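Side-chain contacts in shikimate 5-dehydrogenase (Mycobacterium fortuitum subsp. fortuitum DSM 46621, PDB 4XIJ), which probably catalyses the NADP-dependent interconversion of 3-dehydroshikimate and shikimate, the fourth step of chorismate biosynthesis: residues Val68-Thr73 with Gly106-Asp111; Ser96-Val101 with Phe254-Gln259; Asp116-Ala121 with Arg218-Ile223. All blocks are in the same frame, centred on the assembly; numbering follows the deposited sequence.

Contact 1: residues Val68-Thr73 with Gly106-Asp111. With SO4 (sulfate ion), chain E; SO4 (sulfate ion), chain F.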
ATOM      1  N   VAL A  68       1.573 -21.377   0.128  1.00 10.54           N
ATOM      2  CA  VAL A  68       1.555 -20.803  -1.203  1.00 10.64           C
ATOM      3  C   VAL A  68       1.932 -19.327  -1.190  1.00  8.70           C
ATOM      4  O   VAL A  68       2.437 -18.808  -2.181  1.00 11.24           O
ATOM      5  CB  VAL A  68       0.141 -20.974  -1.851  1.00 11.36           C
ATOM      6  CG1 VAL A  68      -0.942 -20.158  -1.111  1.00 12.42           C
ATOM      7  CG2 VAL A  68       0.156 -20.659  -3.343  1.00 11.73           C
ATOM      8  N   GLY A  69       1.630 -18.608  -0.111  1.00  8.25           N
ATOM      9  CA  GLY A  69       1.854 -17.162  -0.094  1.00  8.12           C
ATOM     10  C   GLY A  69       1.710 -16.601   1.305  1.00  7.88           C
ATOM     11  O   GLY A  69       1.030 -17.207   2.141  1.00  8.58           O
ATOM     12  N   LEU A  70       2.368 -15.469   1.540  1.00  7.92           N
ATOM     13  CA  LEU A  70       2.240 -14.724   2.779  1.00  8.55           C
ATOM     14  C   LEU A  70       2.056 -13.253   2.505  1.00  8.23           C
ATOM     15  O   LEU A  70       2.731 -12.693   1.630  1.00  8.39           O
ATOM     16  CB  LEU A  70       3.489 -14.903   3.650  1.00  9.92           C
ATOM     17  CG  LEU A  70       3.887 -16.328   3.981  1.00 11.48           C
ATOM     18  CD1 LEU A  70       5.333 -16.354   4.477  1.00 12.91           C
ATOM     19  CD2 LEU A  70       2.912 -16.867   5.019  1.00 11.62           C
ATOM     20  N   SER A  71       1.172 -12.615   3.251  1.00  7.59           N
ATOM     21  CA  SER A  71       1.132 -11.174   3.349  0.50  7.50           C
ATOM     22  C   SER A  71       2.005 -10.767   4.527  1.00  8.56           C
ATOM     23  O   SER A  71       2.051 -11.480   5.522  1.00  9.20           O
ATOM     24  CB  SER A  71      -0.306 -10.701   3.542  0.50  6.29           C
ATOM     25  OG  SER A  71      -1.140 -11.203   2.475  0.50  6.69           O
ATOM     26  N   VAL A  72       2.678  -9.642   4.426  1.00  8.37           N
ATOM     27  CA  VAL A  72       3.559  -9.233   5.521  1.00  8.73           C
ATOM     28  C   VAL A  72       3.219  -7.802   5.855  1.00  9.17           C
ATOM     29  O   VAL A  72       3.144  -6.943   4.968  1.00 10.07           O
ATOM     30  CB  VAL A  72       5.044  -9.340   5.135  1.00  9.27           C
ATOM     31  CG1 VAL A  72       5.937  -8.827   6.293  1.00  9.98           C
ATOM     32  CG2 VAL A  72       5.432 -10.799   4.780  1.00  9.50           C
ATOM     33  N   THR A  73       3.002  -7.524   7.123  1.00  8.89           N
ATOM     34  CA  THR A  73       2.765  -6.141   7.505  1.00  9.50           C
ATOM     35  C   THR A  73       3.841  -5.708   8.508  1.00 10.13           C
ATOM     36  O   THR A  73       4.821  -6.436   8.735  1.00 10.21           O
ATOM     37  CB  THR A  73       1.305  -5.977   8.042  1.00 10.28           C
ATOM     38  OG1 THR A  73       1.034  -4.581   8.208  1.00 12.34           O
ATOM     39  CG2 THR A  73       1.047  -6.732   9.390  1.00 10.65           C
ATOM     40  N   GLY A 106      10.263 -23.773  -5.740  1.00 15.54           N
ATOM     41  CA  GLY A 106      10.583 -23.816  -4.325  1.00 15.32           C
ATOM     42  C   GLY A 106      10.925 -22.519  -3.643  1.00 14.06           C
ATOM     43  O   GLY A 106      10.726 -22.397  -2.435  1.00 15.76           O
ATOM     44  N   GLY A 107      11.438 -21.562  -4.403  1.00 12.26           N
ATOM     45  CA  GLY A 107      11.849 -20.277  -3.860  1.00 11.13           C
ATOM     46  C   GLY A 107      10.713 -19.425  -3.368  1.00 10.88           C
ATOM     47  O   GLY A 107       9.546 -19.774  -3.559  1.00 12.29           O
ATOM     48  N   TRP A 108      11.047 -18.337  -2.700  1.00  9.73           N
ATOM     49  CA  TRP A 108      10.051 -17.351  -2.295  1.00 10.39           C
ATOM     50  C   TRP A 108      10.371 -16.065  -3.018  1.00  9.32           C
ATOM     51  O   TRP A 108      11.525 -15.602  -3.019  1.00  9.34           O
ATOM     52  CB  TRP A 108      10.085 -17.104  -0.783  1.00  8.93           C
ATOM     53  CG  TRP A 108       9.485 -18.171   0.054  1.00  8.87           C
ATOM     54  CD1 TRP A 108      10.142 -19.211   0.688  1.00 10.30           C
ATOM     55  CD2 TRP A 108       8.093 -18.316   0.382  1.00  8.53           C
ATOM     56  NE1 TRP A 108       9.239 -19.966   1.407  1.00 10.67           N
ATOM     57  CE2 TRP A 108       7.979 -19.448   1.230  1.00  9.82           C
ATOM     58  CE3 TRP A 108       6.928 -17.585   0.066  1.00  8.88           C
ATOM     59  CZ2 TRP A 108       6.761 -19.861   1.763  1.00 10.99           C
ATOM     60  CZ3 TRP A 108       5.704 -18.008   0.594  1.00 10.43           C
ATOM     61  CH2 TRP A 108       5.635 -19.144   1.426  1.00 12.35           C
ATOM     62  N   ARG A 109       9.356 -15.485  -3.641  1.00  8.42           N
ATOM     63  CA  ARG A 109       9.504 -14.222  -4.350  1.00  8.47           C
ATOM     64  C   ARG A 109       8.842 -13.081  -3.559  1.00  7.69           C
ATOM     65  O   ARG A 109       7.640 -13.150  -3.233  1.00  9.06           O
ATOM     66  CB  ARG A 109       8.895 -14.332  -5.760  1.00  9.32           C
ATOM     67  CG  ARG A 109       9.067 -13.048  -6.625  1.00 10.81           C
ATOM     68  CD  ARG A 109       8.384 -13.248  -8.022  1.00 12.64           C
ATOM     69  NE  ARG A 109       6.928 -13.204  -7.859  1.00 15.93           N
ATOM     70  CZ  ARG A 109       6.066 -14.094  -8.367  1.00 20.57           C
ATOM     71  NH1 ARG A 109       6.483 -15.109  -9.127  1.00 24.09           N
ATOM     72  NH2 ARG A 109       4.763 -13.965  -8.120  1.00 22.13           N
ATOM     73  N   ALA A 110       9.608 -12.027  -3.282  1.00  8.04           N
ATOM     74  CA  ALA A 110       9.099 -10.851  -2.611  1.00  7.54           C
ATOM     75  C   ALA A 110       8.505  -9.840  -3.571  1.00  7.44           C
ATOM     76  O   ALA A 110       9.086  -9.570  -4.618  1.00  9.03           O
ATOM     77  CB  ALA A 110      10.196 -10.153  -1.841  1.00  9.30           C
ATOM     78  N   ASP A 111       7.358  -9.269  -3.210  1.00  7.57           N
ATOM     79  CA  ASP A 111       6.798  -8.192  -4.012  1.00  7.39           C
ATOM     80  C   ASP A 111       6.252  -7.135  -3.074  1.00  7.32           C
ATOM     81  O   ASP A 111       6.111  -7.368  -1.848  1.00  7.35           O
ATOM     82  CB  ASP A 111       5.700  -8.710  -4.967  1.00  8.07           C
ATOM     83  CG  ASP A 111       5.275  -7.706  -6.048  1.00  8.98           C
ATOM     84  OD1 ASP A 111       5.982  -6.697  -6.320  1.00  8.95           O
ATOM     85  OD2 ASP A 111       4.222  -7.969  -6.676  1.00 10.32           O
TER
HETATM   86  S   SO4 E 304       0.021  -3.980   4.471  0.55 20.15           S
HETATM   87  O1  SO4 E 304      -1.269  -3.251   4.333  0.55 22.24           O
HETATM   88  O2  SO4 E 304       0.725  -3.366   5.639  0.55 17.29           O
HETATM   89  O3  SO4 E 304      -0.175  -5.435   4.733  0.55 21.55           O
HETATM   90  O4  SO4 E 304       0.644  -3.939   3.141  0.55 17.50           O
HETATM   91  S   SO4 F 305      -2.370  -3.272   9.015  0.72 25.74           S
HETATM   92  O1  SO4 F 305      -3.814  -3.490   8.867  0.72 25.85           O
HETATM   93  O2  SO4 F 305      -2.119  -2.307  10.076  0.72 28.13           O
HETATM   94  O3  SO4 F 305      -1.649  -4.528   9.184  0.72 24.21           O
HETATM   95  O4  SO4 F 305      -1.917  -2.652   7.763  0.72 28.29           O

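Contact 2: residues Ser96-Val101 with Phe254-Gln259. With SO4 (sulfate ion), chain E.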
ATOM      1  N   SER A  96      11.127  -2.496   0.447  1.00 10.00           N
ATOM      2  CA  SER A  96      10.478  -3.385   1.415  1.00  9.65           C
ATOM      3  C   SER A  96       9.463  -4.208   0.643  1.00  9.21           C
ATOM      4  O   SER A  96       9.103  -3.856  -0.471  1.00  9.58           O
ATOM      5  CB  SER A  96       9.786  -2.584   2.565  1.00 10.74           C
ATOM      6  OG  SER A  96       8.598  -1.980   2.065  1.00 14.96           O
ATOM      7  N   ALA A  97       8.987  -5.294   1.255  1.00  9.21           N
ATOM      8  CA  ALA A  97       8.024  -6.197   0.629  1.00  8.57           C
ATOM      9  C   ALA A  97       6.859  -6.521   1.551  1.00  9.11           C
ATOM     10  O   ALA A  97       7.068  -6.885   2.728  1.00 10.54           O
ATOM     11  CB  ALA A  97       8.714  -7.521   0.194  1.00  8.55           C
ATOM     12  N   ASN A  98       5.634  -6.413   1.033  1.00  7.56           N
ATOM     13  CA  ASN A  98       4.489  -6.819   1.835  1.00  7.56           C
ATOM     14  C   ASN A  98       3.902  -8.162   1.389  1.00  7.09           C
ATOM     15  O   ASN A  98       2.830  -8.537   1.842  1.00  7.38           O
ATOM     16  CB  ASN A  98       3.390  -5.748   1.790  1.00  7.90           C
ATOM     17  CG  ASN A  98       2.629  -5.769   0.461  1.00  8.01           C
ATOM     18  OD1 ASN A  98       3.193  -6.152  -0.554  1.00  8.45           O
ATOM     19  ND2 ASN A  98       1.354  -5.405   0.466  1.00  9.92           N
ATOM     20  N   THR A  99       4.613  -8.866   0.510  1.00  7.70           N
ATOM     21  CA  THR A  99       4.098 -10.077  -0.123  1.00  7.98           C
ATOM     22  C   THR A  99       5.226 -11.040  -0.367  1.00  7.34           C
ATOM     23  O   THR A  99       6.293 -10.640  -0.857  1.00  8.96           O
ATOM     24  CB  THR A  99       3.429  -9.788  -1.487  1.00  7.85           C
ATOM     25  OG1 THR A  99       2.430  -8.762  -1.344  1.00  8.13           O
ATOM     26  CG2 THR A  99       2.728 -11.063  -2.070  1.00 10.31           C
ATOM     27  N   LEU A 100       4.990 -12.305  -0.012  1.00  7.58           N
ATOM     28  CA  LEU A 100       5.944 -13.388  -0.328  1.00  7.34           C
ATOM     29  C   LEU A 100       5.177 -14.466  -1.042  1.00  8.13           C
ATOM     30  O   LEU A 100       4.154 -14.922  -0.532  1.00  9.29           O
ATOM     31  CB  LEU A 100       6.607 -13.932   0.939  1.00  8.54           C
ATOM     32  CG  LEU A 100       7.598 -12.982   1.621  1.00  8.66           C
ATOM     33  CD1 LEU A 100       7.917 -13.478   3.041  1.00 10.45           C
ATOM     34  CD2 LEU A 100       8.848 -12.849   0.750  1.00  9.68           C
ATOM     35  N   VAL A 101       5.630 -14.812  -2.244  1.00  8.86           N
ATOM     36  CA  VAL A 101       4.905 -15.803  -3.040  1.00 10.97           C
ATOM     37  C   VAL A 101       5.778 -17.026  -3.272  1.00 10.61           C
ATOM     38  O   VAL A 101       6.923 -16.892  -3.699  1.00 11.24           O
ATOM     39  CB  VAL A 101       4.461 -15.258  -4.417  1.00 12.67           C
ATOM     40  CG1 VAL A 101       3.592 -16.346  -5.184  1.00 13.05           C
ATOM     41  CG2 VAL A 101       3.667 -13.984  -4.214  1.00 14.06           C
ATOM     42  N   PHE A 254      -5.927  -7.370  -4.249  1.00 11.52           N
ATOM     43  CA  PHE A 254      -6.202  -7.936  -5.591  1.00 11.91           C
ATOM     44  C   PHE A 254      -4.936  -8.623  -6.088  1.00 11.64           C
ATOM     45  O   PHE A 254      -4.940  -9.774  -6.582  1.00 11.88           O
ATOM     46  CB  PHE A 254      -6.547  -6.861  -6.613  1.00 11.97           C
ATOM     47  CG  PHE A 254      -7.905  -6.251  -6.508  1.00 12.69           C
ATOM     48  CD1 PHE A 254      -8.964  -6.875  -5.860  1.00 12.66           C
ATOM     49  CD2 PHE A 254      -8.132  -5.026  -7.134  1.00 13.28           C
ATOM     50  CE1 PHE A 254     -10.234  -6.305  -5.871  1.00 12.99           C
ATOM     51  CE2 PHE A 254      -9.384  -4.439  -7.133  1.00 13.92           C
ATOM     52  CZ  PHE A 254     -10.449  -5.073  -6.493  1.00 13.34           C
ATOM     53  N   ALA A 255      -3.824  -7.902  -5.957  1.00 12.81           N
ATOM     54  CA  ALA A 255      -2.587  -8.381  -6.547  1.00 12.10           C
ATOM     55  C   ALA A 255      -2.025  -9.641  -5.826  1.00 12.33           C
ATOM     56  O   ALA A 255      -1.551 -10.586  -6.448  1.00 12.76           O
ATOM     57  CB  ALA A 255      -1.568  -7.223  -6.543  1.00 14.10           C
ATOM     58  N   GLN A 256      -2.174  -9.680  -4.513  1.00 10.95           N
ATOM     59  CA  GLN A 256      -1.789 -10.866  -3.756  1.00 11.13           C
ATOM     60  C   GLN A 256      -2.643 -12.066  -4.123  1.00  9.95           C
ATOM     61  O   GLN A 256      -2.123 -13.177  -4.315  1.00 10.12           O
ATOM     62  CB  GLN A 256      -1.911 -10.606  -2.265  1.00  9.64           C
ATOM     63  CG  GLN A 256      -0.957  -9.509  -1.790  1.00  8.26           C
ATOM     64  CD  GLN A 256      -1.039  -9.269  -0.319  1.00  9.64           C
ATOM     65  OE1 GLN A 256      -2.090  -9.522   0.284  1.00 11.59           O
ATOM     66  NE2 GLN A 256       0.034  -8.757   0.270  1.00 11.40           N
ATOM     67  N   VAL A 257      -3.966 -11.863  -4.222  1.00  8.81           N
ATOM     68  CA  VAL A 257      -4.853 -12.989  -4.564  1.00  8.71           C
ATOM     69  C   VAL A 257      -4.473 -13.554  -5.939  1.00  9.08           C
ATOM     70  O   VAL A 257      -4.430 -14.804  -6.099  1.00  9.85           O
ATOM     71  CB  VAL A 257      -6.326 -12.571  -4.517  1.00  9.01           C
ATOM     72  CG1 VAL A 257      -7.256 -13.632  -5.185  1.00  8.96           C
ATOM     73  CG2 VAL A 257      -6.730 -12.302  -3.051  1.00  9.60           C
ATOM     74  N   GLU A 258      -4.172 -12.671  -6.910  1.00  9.61           N
ATOM     75  CA  GLU A 258      -3.854 -13.155  -8.235  1.00 10.29           C
ATOM     76  C   GLU A 258      -2.536 -13.932  -8.206  1.00 10.29           C
ATOM     77  O   GLU A 258      -2.405 -14.996  -8.848  1.00 11.27           O
ATOM     78  CB  GLU A 258      -3.808 -12.002  -9.233  1.00 11.07           C
ATOM     79  CG  GLU A 258      -5.179 -11.412  -9.396  1.00 13.21           C
ATOM     80  CD  GLU A 258      -5.263 -10.458 -10.574  1.00 16.69           C
ATOM     81  OE1 GLU A 258      -4.214 -10.101 -11.167  1.00 18.82           O
ATOM     82  OE2 GLU A 258      -6.397 -10.037 -10.911  1.00 17.78           O
ATOM     83  N   GLN A 259      -1.538 -13.424  -7.486  1.00 11.54           N
ATOM     84  CA  GLN A 259      -0.277 -14.140  -7.427  1.00 11.82           C
ATOM     85  C   GLN A 259      -0.376 -15.473  -6.683  1.00 11.91           C
ATOM     86  O   GLN A 259       0.322 -16.447  -7.042  1.00 12.53           O
ATOM     87  CB  GLN A 259       0.805 -13.264  -6.776  1.00 12.85           C
ATOM     88  CG  GLN A 259       1.179 -12.081  -7.689  1.00 14.09           C
ATOM     89  CD  GLN A 259       2.337 -11.278  -7.143  1.00 14.01           C
ATOM     90  OE1 GLN A 259       3.351 -11.840  -6.754  1.00 17.02           O
ATOM     91  NE2 GLN A 259       2.196  -9.953  -7.093  1.00 13.73           N
TER
HETATM   92  S   SO4 E 304       0.021  -3.980   4.471  0.55 20.15           S
HETATM   93  O1  SO4 E 304      -1.269  -3.251   4.333  0.55 22.24           O
HETATM   94  O2  SO4 E 304       0.725  -3.366   5.639  0.55 17.29           O
HETATM   95  O3  SO4 E 304      -0.175  -5.435   4.733  0.55 21.55           O
HETATM   96  O4  SO4 E 304       0.644  -3.939   3.141  0.55 17.50           O

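Contact 3: residues Asp116-Ala121 with Arg218-Ile223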
ATOM      1  N   ASP A 116       0.462  -1.175  -5.698  1.00  8.59           N
ATOM      2  CA  ASP A 116      -0.825  -1.343  -6.356  1.00  8.25           C
ATOM      3  C   ASP A 116      -1.943  -0.670  -5.570  1.00  6.66           C
ATOM      4  O   ASP A 116      -2.943  -0.225  -6.160  1.00  7.96           O
ATOM      5  CB  ASP A 116      -1.231  -2.822  -6.465  1.00 10.15           C
ATOM      6  CG  ASP A 116      -0.279  -3.656  -7.266  1.00 12.93           C
ATOM      7  OD1 ASP A 116      -0.002  -3.308  -8.398  1.00 14.40           O
ATOM      8  OD2 ASP A 116       0.210  -4.655  -6.740  1.00 14.40           O
ATOM      9  N   GLY A 117      -1.839  -0.674  -4.235  1.00  6.80           N
ATOM     10  CA  GLY A 117      -2.822   0.035  -3.435  1.00  7.97           C
ATOM     11  C   GLY A 117      -3.010   1.471  -3.923  1.00  8.25           C
ATOM     12  O   GLY A 117      -4.152   1.960  -4.083  1.00  9.73           O
ATOM     13  N   VAL A 118      -1.901   2.159  -4.174  1.00  7.71           N
ATOM     14  CA  VAL A 118      -1.997   3.551  -4.569  1.00  7.64           C
ATOM     15  C   VAL A 118      -2.280   3.664  -6.071  1.00  6.85           C
ATOM     16  O   VAL A 118      -3.146   4.465  -6.466  1.00  8.63           O
ATOM     17  CB  VAL A 118      -0.694   4.284  -4.203  1.00  8.16           C
ATOM     18  CG1 VAL A 118      -0.636   5.720  -4.816  1.00  9.31           C
ATOM     19  CG2 VAL A 118      -0.538   4.332  -2.708  1.00  9.96           C
ATOM     20  N   THR A 119      -1.598   2.895  -6.931  1.00  7.34           N
ATOM     21  CA  THR A 119      -1.893   3.065  -8.375  1.00  7.35           C
ATOM     22  C   THR A 119      -3.333   2.662  -8.702  1.00  8.07           C
ATOM     23  O   THR A 119      -3.990   3.302  -9.528  1.00  8.72           O
ATOM     24  CB  THR A 119      -0.924   2.240  -9.306  1.00  8.59           C
ATOM     25  OG1 THR A 119      -1.093   0.838  -9.027  1.00  9.50           O
ATOM     26  CG2 THR A 119       0.555   2.610  -9.065  1.00  9.64           C
ATOM     27  N   GLY A 120      -3.817   1.620  -8.029  1.00  8.40           N
ATOM     28  CA  GLY A 120      -5.158   1.110  -8.257  1.00  7.70           C
ATOM     29  C   GLY A 120      -6.192   2.077  -7.696  1.00  7.25           C
ATOM     30  O   GLY A 120      -7.239   2.323  -8.333  1.00  9.91           O
ATOM     31  N   ALA A 121      -5.968   2.579  -6.473  1.00  8.16           N
ATOM     32  CA  ALA A 121      -6.982   3.461  -5.863  1.00  8.98           C
ATOM     33  C   ALA A 121      -7.104   4.788  -6.593  1.00  9.36           C
ATOM     34  O   ALA A 121      -8.207   5.323  -6.747  1.00 10.55           O
ATOM     35  CB  ALA A 121      -6.629   3.705  -4.373  1.00  9.22           C
ATOM     36  N   ARG A 218      -7.931  15.798  -6.796  1.00  9.65           N
ATOM     37  CA  ARG A 218      -8.188  14.406  -6.446  1.00 10.42           C
ATOM     38  C   ARG A 218      -7.249  14.036  -5.326  1.00  8.57           C
ATOM     39  O   ARG A 218      -6.039  14.194  -5.426  1.00  9.95           O
ATOM     40  CB  ARG A 218      -7.997  13.516  -7.661  1.00 11.16           C
ATOM     41  CG  ARG A 218      -8.907  13.969  -8.776  1.00 13.06           C
ATOM     42  CD  ARG A 218      -8.863  13.002  -9.940  1.00 15.05           C
ATOM     43  NE  ARG A 218      -9.408  11.680  -9.621  1.00 16.31           N
ATOM     44  CZ  ARG A 218      -8.691  10.562  -9.571  1.00 18.06           C
ATOM     45  NH1 ARG A 218      -7.396  10.617  -9.817  1.00 19.68           N
ATOM     46  NH2 ARG A 218      -9.284   9.399  -9.280  1.00 18.82           N
ATOM     47  N   VAL A 219      -7.800  13.560  -4.225  1.00  8.94           N
ATOM     48  CA  VAL A 219      -7.016  13.237  -3.042  1.00  8.89           C
ATOM     49  C   VAL A 219      -7.324  11.819  -2.577  1.00  8.45           C
ATOM     50  O   VAL A 219      -8.494  11.494  -2.322  1.00  9.81           O
ATOM     51  CB  VAL A 219      -7.296  14.245  -1.894  1.00  9.06           C
ATOM     52  CG1 VAL A 219      -6.523  13.811  -0.639  1.00 10.13           C
ATOM     53  CG2 VAL A 219      -6.884  15.660  -2.366  1.00 10.84           C
ATOM     54  N   LEU A 220      -6.284  10.985  -2.509  1.00  8.14           N
ATOM     55  CA  LEU A 220      -6.333   9.672  -1.892  1.00  7.84           C
ATOM     56  C   LEU A 220      -5.881   9.828  -0.448  1.00  8.67           C
ATOM     57  O   LEU A 220      -4.736  10.195  -0.183  1.00  9.72           O
ATOM     58  CB  LEU A 220      -5.454   8.671  -2.664  1.00  7.65           C
ATOM     59  CG  LEU A 220      -5.271   7.317  -2.005  1.00  8.43           C
ATOM     60  CD1 LEU A 220      -6.616   6.613  -1.923  1.00  9.96           C
ATOM     61  CD2 LEU A 220      -4.286   6.505  -2.868  1.00  8.76           C
ATOM     62  N   ASP A 221      -6.821   9.600   0.472  1.00  9.30           N
ATOM     63  CA  ASP A 221      -6.549   9.666   1.888  1.00  9.08           C
ATOM     64  C   ASP A 221      -6.359   8.223   2.393  1.00 10.73           C
ATOM     65  O   ASP A 221      -7.252   7.393   2.243  1.00 11.88           O
ATOM     66  CB  ASP A 221      -7.731  10.347   2.594  1.00  9.93           C
ATOM     67  CG  ASP A 221      -7.460  10.675   4.035  1.00 10.98           C
ATOM     68  OD1 ASP A 221      -6.436  10.256   4.601  1.00 10.67           O
ATOM     69  OD2 ASP A 221      -8.267  11.432   4.604  1.00 12.23           O
ATOM     70  N   ALA A 222      -5.203   7.924   2.978  1.00 10.14           N
ATOM     71  CA  ALA A 222      -4.935   6.595   3.514  1.00 10.46           C
ATOM     72  C   ALA A 222      -5.894   6.244   4.659  1.00 11.63           C
ATOM     73  O   ALA A 222      -6.119   5.060   4.944  1.00 11.96           O
ATOM     74  CB  ALA A 222      -3.496   6.498   3.997  1.00 11.61           C
ATOM     75  N   ILE A 223      -6.439   7.260   5.317  1.00 10.91           N
ATOM     76  CA  ILE A 223      -7.368   7.032   6.417  1.00 10.96           C
ATOM     77  C   ILE A 223      -8.733   6.636   5.890  1.00 12.94           C
ATOM     78  O   ILE A 223      -9.173   7.146   4.832  1.00 13.99           O
ATOM     79  CB  ILE A 223      -7.480   8.297   7.290  1.00 11.11           C
ATOM     80  CG1 ILE A 223      -6.084   8.717   7.779  1.00 11.69           C
ATOM     81  CG2 ILE A 223      -8.452   8.080   8.428  1.00 12.17           C
ATOM     82  CD1 ILE A 223      -5.360   7.645   8.579  1.00 11.74           C
TER

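Contact 1: residues Val68-Thr73 with Gly106-Asp111
Trp108 meets Leu70 and Gly69 because its CG stands anti to the carbonyl carbon (chi1 -75°) and a chi2 of 96° swings the benzo part of the indole toward strand 67-72. Leu70 also has CG anti to its carbonyl carbon, which lifts its branch to that same end of the ring. The two side chains cross at about a right angle. Leu70 CD1 lies 4.1 Å from Trp108 CH2, and Leu70 CG is 4.2 Å from Trp108 CZ3. CD1 comes in obliquely to the ring. Gly69 comes differently: its CA sits at the ring edge, near the indole plane, 4.0 Å from Trp108 CZ3. Val68 contributes a looser backbone approach, with its O 4.4 Å from Trp108 CZ3.

The two strands belong to the mixed sheet of the substrate-binding domain of shikimate dehydrogenases. They are not neighbours in it. Strand 99-102 runs between them, antiparallel to both, which accounts for the 8.9 Å between their axes. The axes diverge by 35°. The indole therefore spans the middle strand, and it also packs on Leu100 and Arg102 there. Val60 of helix 56-61 touches both Leu70 and Trp108, and Phe83 meets the indole ring. The side-chain contact is apolar, the touching residues are buried, and no hydrogen bond joins the two segments.

Thr73, just past the end of strand 67-72, faces two sulfate ions that probably came from the crystallisation liquor. Its OG1 is 2.9 Å from O2 of the chain E sulfate and 2.9 Å from O3 of the chain F sulfate. His25 also binds the chain F sulfate, while Lys77 and Asn98 bind the other.

Contact 2: residues Ser96-Val101 with Phe254-Gln259
The amide planes of Asn98 and Gln256 are tilted 36° to each other. Gln256 NE2 sits under one face of the Asn98 amide, 3.6 Å from Asn98 ND2. Thr99 OG1 approaches that same face and donates to Asn98 OD1 at 2.8 Å, well above the carbonyl plane. Asn98 ND2 donates to O4 of the chain E sulfate at 3.1 Å.

Gln256 is extended beyond CG (chi2 -178°), which carries its amide from helix 246-261 across to strand 99-102. Its NE2 donates to Thr99 OG1 at 2.9 Å with an N-H...O angle of 163°, and the hydroxyl lies close to the Gln256 amide plane. Asn98 O is also near, but the angle is too poor for a bond. Gln256 OE1 is taken up by Ser71 and His32.

One turn on, Gln259 crosses Val101 at about a right angle. Val101 CG2 touches Gln259 OE1 at 3.3 Å and Gln259 CB at 3.9 Å. The amide of Gln259 is held by Arg109 and Asp111 on the next strand. The contact thus seats a helix from the C-terminal part of the chain on the sheet of the substrate-binding domain.

Thr99 OG1 accepts from one amide and donates to the other. Thr113 N also donates to Asn98 OD1, and these two bonds to OD1 probably fix the amide's rotation, with ND2 turned to the anion.

Contact 3: residues Asp116-Ala121 with Arg218-Ile223
The Rossmann-like domain, which probably binds NADP, is built on a parallel sheet, and this contact packs helix 114-122 against its strand 218-221. Leu220 carries the strand side. Its CG is anti to the backbone N (chi1 172°), and both methyls reach the helix. Ala121 CB meets the two together, at 3.8 Å from Leu220 CD1 and 3.9 Å from Leu220 CD2. Leu220 CD2 also touches Val118, at 4.1 Å from its CA and 4.2 Å from its CG1. Val118 and Ala121 are three residues apart, so the leucine rests on a single turn of the helix. The touch is wholly apolar.

At the end of the strand Asp221 opens an Asx turn. Ile223 N donates to Asp221 OD1 at 3.1 Å, meeting the oxygen from above the carboxylate plane. Asp221 OD2 is bound by Thr229.

Arg218 adds a polar link beside the apolar patch: its NH2 bonds Leu122 O at the end of the helix, and its NE pairs with Glu241 on the adjacent strand 241-243. Met248 of helix 246-261 touches both Val118 and Leu220, and Ala144 of helix 138-147 packs on Val118.

How the contacts relate
Contacts 1 and 2 share one sheet, and their centres are 7 Å apart. Strand 99-102 of contact 2 lies between the two strands of contact 1 and is bonded to both: Arg109 O is 2.8 Å from Val101 N, and Leu70 N is 2.8 Å from Leu100 O. Both contacts reach the chain E sulfate, which Thr73, Lys77 and Asn98 hold, consistent with a place in the family's probable shikimate site. Contact 3 belongs to the other, parallel sheet, with centres about 23 Å from contact 1 and about 17 Å from contact 2. It touches contact 2 where Ala255 CB packs 3.1 Å from Asp116 OD2. Helix 246-261 serves both contact 2 and the surroundings of contact 3.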